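Sulfite dehydrogenase (Paracoccus pantotrophus, PDB 2XTS) oxidises protein-bound sulfane sulfur as the molybdenum-containing subunit of the sulfane dehydrogenase SoxCD, working together with a haem c cytochrome subunit. Local coordinates at the interface of chains A and B and the interface of chains A and C. Coordinates in Å, arbitrary orientation; residue numbers count along the deposited sequence, not the author numbering. Chains: chain A, Sulfite dehydrogenase; chain B/C, Cytochrome.

Contact 1: the interface of chains A and B. Residues chain A 83-85, 103-104; chain B 198-199, 201-203.
B:Leu199 forms the apolar centre of this patch, where the C-terminal tail of the cytochrome subunit lies against the oxidoreductase molybdopterin-binding domain of the sulfite oxidase-type subunit. With CG anti to its own carbonyl carbon (chi1 -60°), the leucine pushes its forked end between the loop at A:Lys84 and A:Gln85 and the start of helix 103-106. The two methyls divide the work. CD1 points at the aromatic carbon CD2 of A:Phe103, 4.0 Å away, the two side chains crossing obliquely, while CD2 rests on CB of A:Lys84 at 3.9 Å. The lysine chain is extended beyond CG and carries its amine away from the leucine; its CG lies 3.8 Å above one face of the A:Phe103 ring, toward the rim, so that lysine and phenylalanine together shape the seat for the leucine.

A:Gln85 marks the passage from apolar to polar. Its chain bends at chi2 (85°), which brings the carboxamide alongside the tail. NE2 donates a hydrogen bond of 3.0 Å (146° at the hydrogen) to the backbone carbonyl O of B:Ala201, arriving above the carbonyl plane but keeping the acceptor close to the plane of its own amide. The opposite branch of the carboxamide, A:Gln85 OE1, lies 3.4 Å from the methyl CB of B:Ala203. That methyl also packs on CB of A:Ser83. At the outer rim the carboxylates of A:Glu104 and B:Asp198 stay apart, OE1 to OD1 5.6 Å; their like charges may disfavour a closer approach.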
# COMPACT_ATOMS: atom_id res chain seq x y z
N SER A 83 -13.85 18.41 -0.86
CA SER A 83 -12.80 18.84 0.08
C SER A 83 -13.20 18.51 1.52
O SER A 83 -14.38 18.42 1.84
CB SER A 83 -12.52 20.34 -0.03
OG SER A 83 -13.60 21.06 0.51
N LYS A 84 -12.20 18.42 2.39
CA LYS A 84 -12.44 18.25 3.80
C LYS A 84 -13.15 19.47 4.39
O LYS A 84 -13.88 19.33 5.37
CB LYS A 84 -11.12 17.94 4.51
CG LYS A 84 -10.58 16.55 4.23
CD LYS A 84 -9.16 16.35 4.75
CE LYS A 84 -8.75 14.93 4.60
NZ LYS A 84 -7.32 14.68 4.94
N GLN A 85 -12.95 20.63 3.80
CA GLN A 85 -13.64 21.85 4.24
C GLN A 85 -15.13 21.81 3.94
O GLN A 85 -15.96 22.24 4.75
CB GLN A 85 -13.05 23.08 3.55
CG GLN A 85 -11.74 23.58 4.11
CD GLN A 85 -10.50 22.90 3.58
OE1 GLN A 85 -10.57 21.89 2.86
NE2 GLN A 85 -9.35 23.47 3.92
N PHE A 103 -15.30 17.40 9.07
CA PHE A 103 -14.19 16.47 9.03
C PHE A 103 -13.25 16.65 10.24
O PHE A 103 -12.74 15.69 10.81
CB PHE A 103 -13.43 16.56 7.70
CG PHE A 103 -12.51 15.39 7.49
CD1 PHE A 103 -13.02 14.18 7.03
CD2 PHE A 103 -11.18 15.46 7.84
CE1 PHE A 103 -12.21 13.09 6.90
CE2 PHE A 103 -10.34 14.36 7.69
CZ PHE A 103 -10.87 13.18 7.23
N GLU A 104 -13.03 17.90 10.64
CA GLU A 104 -12.23 18.19 11.82
C GLU A 104 -12.76 17.43 13.04
O GLU A 104 -11.97 16.87 13.82
CB GLU A 104 -12.23 19.69 12.06
CG GLU A 104 -11.54 20.12 13.31
CD GLU A 104 -11.57 21.62 13.49
OE1 GLU A 104 -10.54 22.27 13.22
OE2 GLU A 104 -12.63 22.13 13.92
N ASP B 198 -4.93 24.03 7.30
CA ASP B 198 -5.94 24.47 8.25
C ASP B 198 -7.32 24.22 7.67
O ASP B 198 -7.71 24.85 6.69
CB ASP B 198 -5.72 25.96 8.52
CG ASP B 198 -6.67 26.54 9.57
OD1 ASP B 198 -7.54 25.82 10.11
OD2 ASP B 198 -6.55 27.76 9.84
N LEU B 199 -8.06 23.29 8.25
CA LEU B 199 -9.40 22.99 7.76
C LEU B 199 -10.41 24.11 8.07
O LEU B 199 -11.52 24.12 7.52
CB LEU B 199 -9.84 21.61 8.28
CG LEU B 199 -8.93 20.45 7.83
CD1 LEU B 199 -9.47 19.10 8.27
CD2 LEU B 199 -8.70 20.46 6.31
N ALA B 201 -9.65 27.18 7.27
CA ALA B 201 -9.41 28.09 6.16
C ALA B 201 -9.86 27.45 4.86
O ALA B 201 -10.09 26.24 4.80
CB ALA B 201 -7.94 28.46 6.08
N ALA B 202 -9.98 28.26 3.81
CA ALA B 202 -10.44 27.79 2.52
C ALA B 202 -9.47 26.74 1.95
O ALA B 202 -8.26 26.80 2.19
CB ALA B 202 -10.59 28.95 1.54
N ALA B 203 -10.04 25.80 1.21
CA ALA B 203 -9.29 24.75 0.53
C ALA B 203 -8.48 25.33 -0.62
O ALA B 203 -8.90 26.29 -1.27
CB ALA B 203 -10.25 23.69 -0.00

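Contact 2: the interface of chains A and C. Residues chain A 249, 251-253, 365; chain C 70-73, 75.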
# COMPACT_ATOMS: atom_id res chain seq x y z
N LEU A 249 -31.84 -12.60 -9.36
CA LEU A 249 -32.98 -13.29 -9.93
C LEU A 249 -32.72 -14.79 -9.97
O LEU A 249 -31.64 -15.23 -10.39
CB LEU A 249 -33.29 -12.74 -11.33
CG LEU A 249 -34.54 -13.23 -12.05
CD1 LEU A 249 -35.79 -12.76 -11.33
CD2 LEU A 249 -34.54 -12.75 -13.47
N PRO A 251 -34.40 -19.06 -10.54
CA PRO A 251 -35.07 -19.77 -11.64
C PRO A 251 -36.59 -19.61 -11.68
O PRO A 251 -37.15 -19.68 -12.78
CB PRO A 251 -34.66 -21.23 -11.42
CG PRO A 251 -33.28 -21.10 -10.81
CD PRO A 251 -33.41 -19.93 -9.87
N ASP A 252 -37.22 -19.44 -10.53
CA ASP A 252 -38.69 -19.29 -10.48
C ASP A 252 -39.20 -17.90 -10.80
O ASP A 252 -40.40 -17.71 -10.87
CB ASP A 252 -39.28 -19.78 -9.14
CG ASP A 252 -38.88 -18.94 -7.96
OD1 ASP A 252 -37.94 -18.12 -8.08
OD2 ASP A 252 -39.50 -19.12 -6.88
N GLY A 253 -38.30 -16.94 -11.04
CA GLY A 253 -38.72 -15.58 -11.34
C GLY A 253 -38.84 -14.70 -10.11
O GLY A 253 -39.10 -13.53 -10.24
N ASN A 365 -29.29 -16.21 -14.39
CA ASN A 365 -29.61 -14.78 -14.40
C ASN A 365 -29.44 -14.08 -13.03
O ASN A 365 -30.02 -13.02 -12.80
CB ASN A 365 -31.01 -14.56 -14.98
CG ASN A 365 -31.09 -14.89 -16.47
OD1 ASN A 365 -31.90 -15.71 -16.91
ND2 ASN A 365 -30.26 -14.24 -17.24
N LEU C 70 -39.73 -12.68 -16.36
CA LEU C 70 -38.69 -12.94 -15.35
C LEU C 70 -38.23 -14.40 -15.36
O LEU C 70 -37.25 -14.71 -14.70
CB LEU C 70 -39.16 -12.53 -13.95
CG LEU C 70 -39.52 -11.05 -13.79
CD1 LEU C 70 -39.90 -10.78 -12.33
CD2 LEU C 70 -38.39 -10.12 -14.23
N THR C 71 -38.91 -15.28 -16.11
CA THR C 71 -38.41 -16.64 -16.32
C THR C 71 -38.04 -16.93 -17.78
O THR C 71 -37.82 -18.09 -18.15
CB THR C 71 -39.39 -17.71 -15.79
OG1 THR C 71 -40.63 -17.62 -16.47
CG2 THR C 71 -39.61 -17.56 -14.29
N ASP C 72 -37.91 -15.88 -18.57
CA ASP C 72 -37.37 -15.96 -19.94
C ASP C 72 -35.84 -16.15 -19.93
O ASP C 72 -35.18 -15.83 -18.94
CB ASP C 72 -37.68 -14.67 -20.73
CG ASP C 72 -39.15 -14.51 -21.08
OD1 ASP C 72 -39.96 -15.42 -20.79
OD2 ASP C 72 -39.48 -13.46 -21.66
N PRO C 73 -35.26 -16.65 -21.03
CA PRO C 73 -33.80 -16.72 -21.11
C PRO C 73 -33.11 -15.37 -20.83
O PRO C 73 -32.07 -15.32 -20.17
CB PRO C 73 -33.55 -17.23 -22.53
CG PRO C 73 -34.78 -18.03 -22.85
CD PRO C 73 -35.91 -17.31 -22.18
N PRO C 75 -34.39 -11.98 -19.22
CA PRO C 75 -35.42 -11.15 -18.64
C PRO C 75 -35.26 -9.66 -18.91
O PRO C 75 -34.13 -9.16 -19.06
CB PRO C 75 -35.26 -11.41 -17.13
CG PRO C 75 -34.71 -12.79 -17.06
CD PRO C 75 -33.72 -12.82 -18.20
O HOH W 1 -34.28 -17.93 -17.40
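The backbone of chain A leaves strand 248-249 and turns through A:Pro251 and A:Asp252 to A:Gly253, where phi is positive (91°) and the turn faces the cytochrome segment C:Leu70 to C:Pro75, itself irregular. C:Thr71 meets this turn with its methyl branch: CG2 stands 3.5 Å from the carbonyl O of A:Asp252 and also touches CA of A:Gly253, whereas OG1 occupies the crowded position between backbone N and carbonyl carbon (chi1 61°). C:Leu70 lies over the same glycine, with CB against its CA and the methyl CD1 3.5 Å from its carbonyl O.

A:Leu249, CG anti to the backbone N (chi1 -174°), sends its methyl CD2 obliquely across the ring of C:Pro75, 3.6 Å from the ring carbon CG of C:Pro75. Beside it A:Asn365 reaches tip to tip toward the same proline, its carboxamide carbon CG 3.8 Å from the ring carbon CD. The amide oxygen OD1 is bridged by a water, lying 3.3 Å from it, to the backbone carbonyl O of C:Asp72, 2.8 Å from the same water. With no direct polar bond across this patch, packing carries most of the contact, and the water adds a probably weak bridge, long on the A:Asn365 side.

The chain A surface is assembled from the loop between strands 248-249 and 255-257 and from A:Asn365, just beyond helix 355-362; the cytochrome offers a proline-containing loop between helices 47-50 and 79-82 of its haem-binding part.

About 50 Å separates the C-alpha centres of contact 1 and contact 2, and they have no residue or secondary-structure element in common. Contact 1 engages the far C-terminal tail of cytochrome chain B, whereas contact 2 engages a loop in the haem-binding part of chain C, so one molybdenum subunit touches both cytochrome copies through different regions. Since the deposited assembly contains two copies of each subunit, each cytochrome probably makes both kinds of contact, its body with one molybdenum subunit and its tail with the other. Such an exchange of tails would help tie the heterotetramer together.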